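Local coordinates for protein enterotoxin SEN variant (PDB 6KRY) that probably acts as a staphylococcal superantigen toxin, an enterotoxin built from an OB-fold domain and a beta-grasp domain, at residues A[154-157]-A[158-162]; A[93-96]-A[97-100]; A[137-141]-A[142-146]. One frame throughout, in Å; residues are numbered along the deposited sequence.

Contact 1 of 3, residues A[154-157]-A[158-162]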
ATOM      1  N   ARG A 154      -6.101   2.310   5.245  1.00  9.58           N
ATOM      2  CA  ARG A 154      -6.109   3.716   4.957  1.00 11.32           C
ATOM      3  C   ARG A 154      -7.370   4.095   4.166  1.00 12.64           C
ATOM      4  O   ARG A 154      -7.974   5.165   4.437  1.00 11.41           O
ATOM      5  CB  ARG A 154      -4.823   4.134   4.260  1.00 11.32           C
ATOM      6  CG  ARG A 154      -3.629   4.174   5.192  1.00 11.35           C
ATOM      7  CD  ARG A 154      -2.422   4.812   4.539  1.00 12.62           C
ATOM      8  NE  ARG A 154      -1.201   4.462   5.259  1.00 13.60           N
ATOM      9  CZ  ARG A 154      -0.113   5.191   5.297  1.00 13.17           C
ATOM     10  NH1 ARG A 154      -0.143   6.469   4.950  1.00 12.61           N
ATOM     11  NH2 ARG A 154       1.011   4.617   5.689  1.00 13.80           N
ATOM     12  N   PHE A 155      -7.797   3.225   3.240  1.00 12.66           N
ATOM     13  CA  PHE A 155      -8.989   3.476   2.470  1.00 14.76           C
ATOM     14  C   PHE A 155     -10.197   3.632   3.423  1.00 13.45           C
ATOM     15  O   PHE A 155     -11.023   4.536   3.299  1.00 11.67           O
ATOM     16  CB  PHE A 155      -9.175   2.325   1.483  1.00 18.05           C
ATOM     17  CG  PHE A 155     -10.251   2.611   0.483  1.00 23.41           C
ATOM     18  CD1 PHE A 155      -9.978   3.395  -0.619  1.00 24.03           C
ATOM     19  CD2 PHE A 155     -11.559   2.181   0.714  1.00 27.28           C
ATOM     20  CE1 PHE A 155     -10.993   3.710  -1.510  1.00 28.64           C
ATOM     21  CE2 PHE A 155     -12.572   2.458  -0.198  1.00 28.40           C
ATOM     22  CZ  PHE A 155     -12.287   3.247  -1.294  1.00 29.67           C
ATOM     23  N   LYS A 156     -10.292   2.728   4.392  1.00 12.16           N
ATOM     24  CA  LYS A 156     -11.394   2.759   5.362  1.00 14.59           C
ATOM     25  C   LYS A 156     -11.270   3.973   6.290  1.00 13.28           C
ATOM     26  O   LYS A 156     -12.261   4.677   6.594  1.00 13.68           O
ATOM     27  CB  LYS A 156     -11.387   1.462   6.148  1.00 19.27           C
ATOM     28  CG  LYS A 156     -12.095   0.314   5.462  1.00 25.92           C
ATOM     29  CD  LYS A 156     -13.245  -0.203   6.316  1.00 32.00           C
ATOM     30  CE  LYS A 156     -14.088   0.932   6.869  1.00 34.89           C
ATOM     31  NZ  LYS A 156     -15.515   0.543   6.983  1.00 35.03           N
ATOM     32  N   LEU A 157     -10.053   4.308   6.692  1.00 12.23           N
ATOM     33  CA  LEU A 157      -9.891   5.492   7.529  1.00 12.57           C
ATOM     34  C   LEU A 157     -10.265   6.759   6.751  1.00 12.87           C
ATOM     35  O   LEU A 157     -10.766   7.756   7.366  1.00 13.41           O
ATOM     36  CB  LEU A 157      -8.462   5.623   8.059  1.00 12.86           C
ATOM     37  CG  LEU A 157      -7.976   4.557   9.017  1.00 13.61           C
ATOM     38  CD1 LEU A 157      -6.508   4.780   9.362  1.00 14.71           C
ATOM     39  CD2 LEU A 157      -8.812   4.488  10.281  1.00 13.46           C
ATOM     40  N   GLU A 158      -9.954   6.808   5.461  1.00 12.46           N
ATOM     41  CA  GLU A 158     -10.270   8.019   4.681  1.00 14.10           C
ATOM     42  C   GLU A 158     -11.801   8.141   4.652  1.00 13.98           C
ATOM     43  O   GLU A 158     -12.324   9.223   4.786  1.00 13.17           O
ATOM     44  CB  GLU A 158      -9.657   7.977   3.282  1.00 14.98           C
ATOM     45  CG  GLU A 158     -10.067   9.132   2.382  1.00 17.43           C
ATOM     46  CD  GLU A 158      -9.772  10.521   2.929  1.00 18.65           C
ATOM     47  OE1 GLU A 158     -10.566  11.474   2.621  1.00 23.04           O
ATOM     48  OE2 GLU A 158      -8.764  10.641   3.645  1.00 19.41           O
ATOM     49  N   ASN A 159     -12.486   7.006   4.478  1.00 15.39           N
ATOM     50  CA  ASN A 159     -13.939   7.009   4.367  1.00 17.44           C
ATOM     51  C   ASN A 159     -14.554   7.467   5.706  1.00 18.08           C
ATOM     52  O   ASN A 159     -15.453   8.309   5.700  1.00 19.53           O
ATOM     53  CB  ASN A 159     -14.490   5.660   3.918  1.00 19.81           C
ATOM     54  CG  ASN A 159     -16.005   5.674   3.880  1.00 21.38           C
ATOM     55  OD1 ASN A 159     -16.629   5.296   4.855  1.00 21.65           O
ATOM     56  ND2 ASN A 159     -16.592   6.183   2.811  1.00 23.50           N
ATOM     57  N   LEU A 160     -14.059   6.950   6.840  1.00 16.58           N
ATOM     58  CA  LEU A 160     -14.686   7.167   8.163  1.00 18.55           C
ATOM     59  C   LEU A 160     -14.228   8.480   8.809  1.00 17.65           C
ATOM     60  O   LEU A 160     -15.032   9.091   9.524  1.00 18.78           O
ATOM     61  CB  LEU A 160     -14.359   5.998   9.103  1.00 19.23           C
ATOM     62  CG  LEU A 160     -14.847   4.609   8.665  1.00 21.19           C
ATOM     63  CD1 LEU A 160     -14.300   3.529   9.572  1.00 22.11           C
ATOM     64  CD2 LEU A 160     -16.363   4.536   8.610  1.00 23.46           C
ATOM     65  N   TYR A 161     -12.965   8.883   8.614  1.00 14.32           N
ATOM     66  CA  TYR A 161     -12.380   9.979   9.386  1.00 16.31           C
ATOM     67  C   TYR A 161     -11.828  11.137   8.533  1.00 15.59           C
ATOM     68  O   TYR A 161     -11.313  12.088   9.100  1.00 16.70           O
ATOM     69  CB  TYR A 161     -11.249   9.453  10.264  1.00 16.45           C
ATOM     70  CG  TYR A 161     -11.744   8.475  11.294  1.00 16.98           C
ATOM     71  CD1 TYR A 161     -12.420   8.900  12.429  1.00 18.21           C
ATOM     72  CD2 TYR A 161     -11.542   7.126  11.132  1.00 18.53           C
ATOM     73  CE1 TYR A 161     -12.892   7.993  13.372  1.00 18.90           C
ATOM     74  CE2 TYR A 161     -11.982   6.202  12.071  1.00 19.41           C
ATOM     75  CZ  TYR A 161     -12.677   6.636  13.181  1.00 19.19           C
ATOM     76  OH  TYR A 161     -13.128   5.713  14.075  1.00 23.17           O
ATOM     77  N   LYS A 162     -11.864  11.037   7.202  1.00 16.88           N
ATOM     78  CA  LYS A 162     -11.404  12.125   6.320  1.00 16.96           C
ATOM     79  C   LYS A 162      -9.960  12.516   6.649  1.00 16.74           C
ATOM     80  O   LYS A 162      -9.598  13.719   6.719  1.00 15.18           O
ATOM     81  CB  LYS A 162     -12.349  13.330   6.431  1.00 20.73           C
ATOM     82  CG  LYS A 162     -13.813  12.962   6.439  1.00 25.98           C
ATOM     83  CD  LYS A 162     -14.404  12.867   5.092  1.00 30.96           C
ATOM     84  CE  LYS A 162     -14.802  14.235   4.581  1.00 37.60           C
ATOM     85  NZ  LYS A 162     -15.742  14.129   3.442  1.00 42.56           N
TER
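Leu157 lays its CD2 methyl against the CD2-CE2 bond of the Tyr161 ring, one helical turn further on, with CD2 3.9 Å from CD2 of Tyr161 and nearly as close to CE2. The methyl approaches at a slant, and the two side chains are inclined to each other. Nearly equal first torsions (chi1 -65° in Leu157 and -64° in Tyr161) send both side chains off the helix in the same sense, one turn apart, and this lets methyl and ring meet. Leu157 also rests on Val222 and Tyr161 on Leu224, both in strand 218-225, which places this pair on the side of helix 146-161 that faces the beta-grasp sheet.

Lys156 and Leu160 form a second pair. The lysine chain bends after CG, bringing its CE to 3.8 Å from Leu160 CD1, and it also makes a cation-pi contact with Phe135. Leu160 CG is 3.3 Å from Lys156 O.

Four successive i to i+4 backbone hydrogen bonds join the segments, among them Leu160 N to Lys156 O at 2.9 Å and Tyr161 N to Leu157 O at 2.8 Å. The helix ends here, and Lys162 follows with positive phi, its N bonded to Glu158 O. Arg154 forms a salt bridge with Asp150 in the preceding turn, and Glu158 OE2 accepts from Tyr164 N just past the helix. Side chain to side chain, the meetings are thus between carbon atoms, the aliphatic part of Lys156 included; the directional bonds between the segments come from the backbone, and the charges of Arg154 and Glu158 are engaged outside them.

Contact 2 of 3, residues A[93-96]-A[97-100]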
ATOM      1  N   VAL A  93       8.122   5.084 -16.553  1.00 19.53           N
ATOM      2  CA  VAL A  93       8.781   4.708 -17.774  1.00 19.99           C
ATOM      3  C   VAL A  93       8.673   3.197 -17.975  1.00 18.52           C
ATOM      4  O   VAL A  93       9.173   2.411 -17.146  1.00 18.70           O
ATOM      5  CB  VAL A  93      10.257   5.145 -17.702  1.00 19.72           C
ATOM      6  CG1 VAL A  93      11.006   4.747 -18.954  1.00 19.26           C
ATOM      7  CG2 VAL A  93      10.388   6.645 -17.454  1.00 21.29           C
ATOM      8  N   GLY A  94       8.091   2.807 -19.108  1.00 17.13           N
ATOM      9  CA  GLY A  94       8.078   1.449 -19.561  1.00 17.86           C
ATOM     10  C   GLY A  94       8.795   1.287 -20.889  1.00 16.91           C
ATOM     11  O   GLY A  94       9.591   2.146 -21.336  1.00 15.82           O
ATOM     12  N   LEU A  95       8.524   0.146 -21.513  1.00 18.05           N
ATOM     13  CA  LEU A  95       9.017  -0.160 -22.838  1.00 22.95           C
ATOM     14  C   LEU A  95       8.521   0.919 -23.826  1.00 24.25           C
ATOM     15  O   LEU A  95       7.449   1.448 -23.690  1.00 21.97           O
ATOM     16  CB  LEU A  95       8.501  -1.559 -23.199  1.00 23.09           C
ATOM     17  CG  LEU A  95       9.389  -2.763 -22.884  1.00 26.68           C
ATOM     18  CD1 LEU A  95      10.504  -2.483 -21.899  1.00 25.82           C
ATOM     19  CD2 LEU A  95       8.549  -3.945 -22.440  1.00 28.24           C
ATOM     20  N   THR A  96       9.334   1.231 -24.846  1.00 31.76           N
ATOM     21  CA  THR A  96       9.178   2.472 -25.657  1.00 35.31           C
ATOM     22  C   THR A  96       7.812   2.560 -26.361  1.00 38.35           C
ATOM     23  O   THR A  96       7.216   3.624 -26.464  1.00 43.81           O
ATOM     24  CB  THR A  96      10.296   2.576 -26.702  1.00 40.66           C
ATOM     25  OG1 THR A  96      11.549   2.572 -26.016  1.00 41.23           O
ATOM     26  CG2 THR A  96      10.186   3.816 -27.565  1.00 42.53           C
ATOM     27  N   GLU A  97       7.319   1.428 -26.847  1.00 33.53           N
ATOM     28  CA  GLU A  97       6.116   1.366 -27.661  1.00 36.42           C
ATOM     29  C   GLU A  97       4.948   0.815 -26.829  1.00 32.32           C
ATOM     30  O   GLU A  97       4.024   0.215 -27.362  1.00 31.85           O
ATOM     31  CB  GLU A  97       6.411   0.484 -28.881  1.00 41.29           C
ATOM     32  CG  GLU A  97       6.810  -0.961 -28.539  1.00 49.64           C
ATOM     33  CD  GLU A  97       8.020  -1.207 -27.623  1.00 50.42           C
ATOM     34  OE1 GLU A  97       8.437  -2.388 -27.471  1.00 49.44           O
ATOM     35  OE2 GLU A  97       8.549  -0.232 -27.055  1.00 45.61           O
ATOM     36  N   GLU A  98       5.014   0.954 -25.504  1.00 27.35           N
ATOM     37  CA  GLU A  98       3.990   0.415 -24.637  1.00 24.92           C
ATOM     38  C   GLU A  98       3.444   1.571 -23.794  1.00 23.92           C
ATOM     39  O   GLU A  98       4.075   2.633 -23.700  1.00 27.27           O
ATOM     40  CB  GLU A  98       4.551  -0.691 -23.740  1.00 25.70           C
ATOM     41  CG  GLU A  98       4.998  -1.912 -24.515  1.00 27.80           C
ATOM     42  CD  GLU A  98       5.061  -3.221 -23.736  1.00 32.94           C
ATOM     43  OE1 GLU A  98       5.205  -3.204 -22.460  1.00 25.75           O
ATOM     44  OE2 GLU A  98       5.001  -4.285 -24.414  1.00 35.10           O
ATOM     45  N   LYS A  99       2.257   1.380 -23.235  1.00 21.18           N
ATOM     46  CA  LYS A  99       1.685   2.327 -22.314  1.00 21.03           C
ATOM     47  C   LYS A  99       1.731   1.661 -20.931  1.00 18.37           C
ATOM     48  O   LYS A  99       1.152   0.610 -20.740  1.00 17.36           O
ATOM     49  CB  LYS A  99       0.284   2.707 -22.783  1.00 24.95           C
ATOM     50  CG  LYS A  99       0.237   3.356 -24.166  1.00 31.46           C
ATOM     51  CD  LYS A  99       0.853   4.756 -24.231  1.00 37.47           C
ATOM     52  CE  LYS A  99       0.221   5.758 -23.276  1.00 42.87           C
ATOM     53  NZ  LYS A  99      -1.258   5.635 -23.192  1.00 46.67           N
ATOM     54  N   THR A 100       2.450   2.279 -19.997  1.00 15.67           N
ATOM     55  CA  THR A 100       2.870   1.552 -18.803  1.00 15.81           C
ATOM     56  C   THR A 100       2.488   2.332 -17.553  1.00 14.68           C
ATOM     57  O   THR A 100       2.605   3.543 -17.519  1.00 14.53           O
ATOM     58  CB  THR A 100       4.373   1.222 -18.876  1.00 15.77           C
ATOM     59  OG1 THR A 100       4.644   0.513 -20.081  1.00 17.37           O
ATOM     60  CG2 THR A 100       4.857   0.365 -17.734  1.00 15.70           C
TER
HETATM   61  O   HOH W   1       6.295  -1.692 -20.571  1.00 19.17           O
HETATM   62  O   HOH W   2       6.002   2.489 -21.602  1.00 26.47           O
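Leu95 and Glu97, with Thr96 between them, carry most of this contact. The leucine runs alongside Glu98 in the same direction, its CD2 methyl 3.4 Å from the carboxylate oxygen OE1 of Glu98 and its CB against the glutamate CG. Glu97 has its CG between the backbone N and the carbonyl carbon (chi1 60°), and a further bend folds the carboxylate back beside Thr96. There OE2 of Glu97 comes to 2.8 Å from Thr96 N, at an angle too poor for a hydrogen bond, and to 3.3 Å from Thr96 CB. Glu98 N donates to Leu95 O at 3.1 Å, arriving from well above the carbonyl plane. This closes a type I beta turn, Leu95 to Glu98, in the loop that leads into strand 100-109 of the OB-fold domain.

Two waters bridge the two arms of the loop. One accepts from Leu95 N and donates to Glu98 OE1 at 2.7 Å; the other donates to both Leu95 O and Glu98 O. Each is also hydrogen-bonded to Thr100 OG1, which lies 3.6 Å from Gly94 CA. The Glu98 carboxylate reaches beyond the loop to Ser62 through OE1 and to Lys51 through a salt bridge from OE2, while Leu95 packs on Leu43 and Ile49.

Contact 3 of 3, residues A[137-141]-A[142-146]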
ATOM      1  N   ILE A 137     -10.194  -6.095   7.975  1.00 14.46           N
ATOM      2  CA  ILE A 137      -9.834  -6.155   6.562  1.00 13.35           C
ATOM      3  C   ILE A 137      -9.541  -7.632   6.286  1.00 13.72           C
ATOM      4  O   ILE A 137      -9.322  -8.420   7.228  1.00 13.06           O
ATOM      5  CB  ILE A 137      -8.633  -5.251   6.239  1.00 13.65           C
ATOM      6  CG1 ILE A 137      -7.396  -5.726   6.998  1.00 14.76           C
ATOM      7  CG2 ILE A 137      -8.942  -3.784   6.522  1.00 15.01           C
ATOM      8  CD1 ILE A 137      -6.124  -5.022   6.616  1.00 15.02           C
ATOM      9  N   LYS A 138      -9.575  -8.014   5.019  1.00 13.08           N
ATOM     10  CA  LYS A 138      -9.475  -9.388   4.652  1.00 13.54           C
ATOM     11  C   LYS A 138      -8.456  -9.560   3.535  1.00 14.07           C
ATOM     12  O   LYS A 138      -8.199  -8.649   2.782  1.00 13.45           O
ATOM     13  CB  LYS A 138     -10.818  -9.890   4.133  1.00 15.52           C
ATOM     14  CG  LYS A 138     -11.915  -9.826   5.175  1.00 17.83           C
ATOM     15  CD  LYS A 138     -13.231 -10.399   4.730  1.00 22.24           C
ATOM     16  CE  LYS A 138     -14.315  -9.913   5.663  1.00 23.79           C
ATOM     17  NZ  LYS A 138     -15.435 -10.867   5.662  1.00 26.84           N
ATOM     18  N   THR A 139      -7.884 -10.756   3.470  1.00 14.28           N
ATOM     19  CA  THR A 139      -6.956 -11.147   2.395  1.00 15.58           C
ATOM     20  C   THR A 139      -7.131 -12.642   2.138  1.00 14.83           C
ATOM     21  O   THR A 139      -7.529 -13.390   3.040  1.00 15.10           O
ATOM     22  CB  THR A 139      -5.497 -10.800   2.715  1.00 16.73           C
ATOM     23  OG1 THR A 139      -4.652 -11.085   1.605  1.00 18.86           O
ATOM     24  CG2 THR A 139      -4.948 -11.543   3.908  1.00 16.45           C
ATOM     25  N   LYS A 140      -6.805 -13.036   0.917  1.00 14.62           N
ATOM     26  CA  LYS A 140      -6.839 -14.424   0.535  1.00 17.65           C
ATOM     27  C   LYS A 140      -5.435 -15.029   0.527  1.00 14.98           C
ATOM     28  O   LYS A 140      -5.258 -16.150   0.043  1.00 13.83           O
ATOM     29  CB  LYS A 140      -7.491 -14.580  -0.841  1.00 24.53           C
ATOM     30  CG  LYS A 140      -8.997 -14.798  -0.786  1.00 34.03           C
ATOM     31  CD  LYS A 140      -9.427 -16.252  -1.017  1.00 38.94           C
ATOM     32  CE  LYS A 140     -10.925 -16.376  -1.230  1.00 43.49           C
ATOM     33  NZ  LYS A 140     -11.301 -17.695  -1.791  1.00 43.55           N
ATOM     34  N   LYS A 141      -4.458 -14.311   1.064  1.00 12.98           N
ATOM     35  CA  LYS A 141      -3.035 -14.650   0.949  1.00 12.55           C
ATOM     36  C   LYS A 141      -2.469 -15.030   2.304  1.00 12.11           C
ATOM     37  O   LYS A 141      -2.743 -14.340   3.277  1.00 11.18           O
ATOM     38  CB  LYS A 141      -2.262 -13.450   0.416  1.00 13.83           C
ATOM     39  CG  LYS A 141      -2.802 -12.904  -0.902  1.00 14.71           C
ATOM     40  CD  LYS A 141      -2.048 -11.704  -1.440  1.00 15.25           C
ATOM     41  CE  LYS A 141      -2.571 -11.316  -2.813  1.00 16.08           C
ATOM     42  NZ  LYS A 141      -2.313  -9.919  -3.148  1.00 17.32           N
ATOM     43  N   ALA A 142      -1.691 -16.120   2.343  1.00 11.67           N
ATOM     44  CA  ALA A 142      -1.039 -16.578   3.586  1.00 11.86           C
ATOM     45  C   ALA A 142       0.079 -15.602   3.971  1.00 11.00           C
ATOM     46  O   ALA A 142       0.163 -15.162   5.107  1.00 13.07           O
ATOM     47  CB  ALA A 142      -0.531 -17.993   3.455  1.00 11.79           C
ATOM     48  N   LYS A 143       0.922 -15.275   2.987  1.00 10.90           N
ATOM     49  CA  LYS A 143       1.884 -14.211   3.005  1.00 10.98           C
ATOM     50  C   LYS A 143       1.281 -13.029   2.253  1.00 10.41           C
ATOM     51  O   LYS A 143       0.902 -13.196   1.101  1.00  9.96           O
ATOM     52  CB  LYS A 143       3.184 -14.590   2.288  1.00 12.08           C
ATOM     53  CG  LYS A 143       4.041 -15.622   3.000  1.00 13.57           C
ATOM     54  CD  LYS A 143       5.414 -15.732   2.401  1.00 15.16           C
ATOM     55  CE  LYS A 143       6.180 -16.804   3.130  1.00 17.19           C
ATOM     56  NZ  LYS A 143       7.541 -17.000   2.582  1.00 18.30           N
ATOM     57  N   VAL A 144       1.276 -11.854   2.898  1.00  8.68           N
ATOM     58  CA  VAL A 144       0.600 -10.653   2.385  1.00  8.70           C
ATOM     59  C   VAL A 144       1.550  -9.469   2.550  1.00  8.45           C
ATOM     60  O   VAL A 144       2.320  -9.417   3.514  1.00  7.99           O
ATOM     61  CB  VAL A 144      -0.764 -10.430   3.072  1.00  8.50           C
ATOM     62  CG1 VAL A 144      -0.635 -10.080   4.546  1.00  9.23           C
ATOM     63  CG2 VAL A 144      -1.617  -9.380   2.383  1.00  9.22           C
ATOM     64  N   THR A 145       1.548  -8.556   1.581  1.00  8.18           N
ATOM     65  CA  THR A 145       2.399  -7.381   1.746  1.00  8.54           C
ATOM     66  C   THR A 145       1.763  -6.417   2.753  1.00  8.75           C
ATOM     67  O   THR A 145       0.527  -6.303   2.867  1.00  8.50           O
ATOM     68  CB  THR A 145       2.711  -6.623   0.461  1.00  8.62           C
ATOM     69  OG1 THR A 145       1.484  -6.088  -0.024  1.00 10.61           O
ATOM     70  CG2 THR A 145       3.429  -7.521  -0.531  1.00  8.69           C
ATOM     71  N   VAL A 146       2.648  -5.740   3.488  1.00  8.20           N
ATOM     72  CA  VAL A 146       2.199  -4.674   4.345  1.00  9.06           C
ATOM     73  C   VAL A 146       1.433  -3.647   3.501  1.00  8.72           C
ATOM     74  O   VAL A 146       0.415  -3.079   3.942  1.00  8.73           O
ATOM     75  CB  VAL A 146       3.387  -4.094   5.145  1.00  9.85           C
ATOM     76  CG1 VAL A 146       2.976  -2.864   5.923  1.00 10.99           C
ATOM     77  CG2 VAL A 146       3.951  -5.128   6.110  1.00 10.34           C
TER
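The chain leaves strand 130-139, turns a corner at Lys140 and enters strand 143-145 without any backbone hydrogen bond between the two segments. Thr139 and Val144 meet across the corner, inclined to each other, with the threonine OG1 3.6 Å from the valine CG2 methyl. OG1 of Thr139 stands anti to its own N (chi1 -175°), beside the carbonyl carbon, where it accepts a hydrogen bond from Lys141 N at 3.3 Å; it is also hydrogen-bonded to OE2 of Glu148. Lys141 presses its CB to 3.2 Å from the Lys143 carbonyl oxygen and then runs out as an extended chain to a salt bridge with OE1 of Glu148. One carboxylate of helix 146-161 thus ties two side chains of the corner together. Val144 turns inward onto Leu149 of that helix and Val213 of strand 212-214. The hydroxyl of Thr145, at the helix N-cap, accepts from the backbone N of Glu148. Residues Thr139 to Lys141 form an ST turn at the corner, within the connection from the outer strand of the beta-grasp sheet through strand 143-145 to the N-capped helix that packs on that sheet.

Contact 2 comes first along the chain and lies in the OB-fold domain; contacts 3 and 1 follow, both within the beta-grasp domain. Contact 3 carries the chain from strand 130-139 through strand 143-145 to the start of helix 146-161, and contact 1 forms the last turns of that same helix, so the two mark its opposite ends. Their centres are about 20 Å apart, with nearest atoms about 5 Å apart. Contact 2 stands well away, its centre about 34 Å from that of contact 1 and about 30 Å from that of contact 3. It sits on a surface loop of the OB-fold domain, while contacts 3 and 1 bracket the helix packed on the beta-grasp sheet of the other domain.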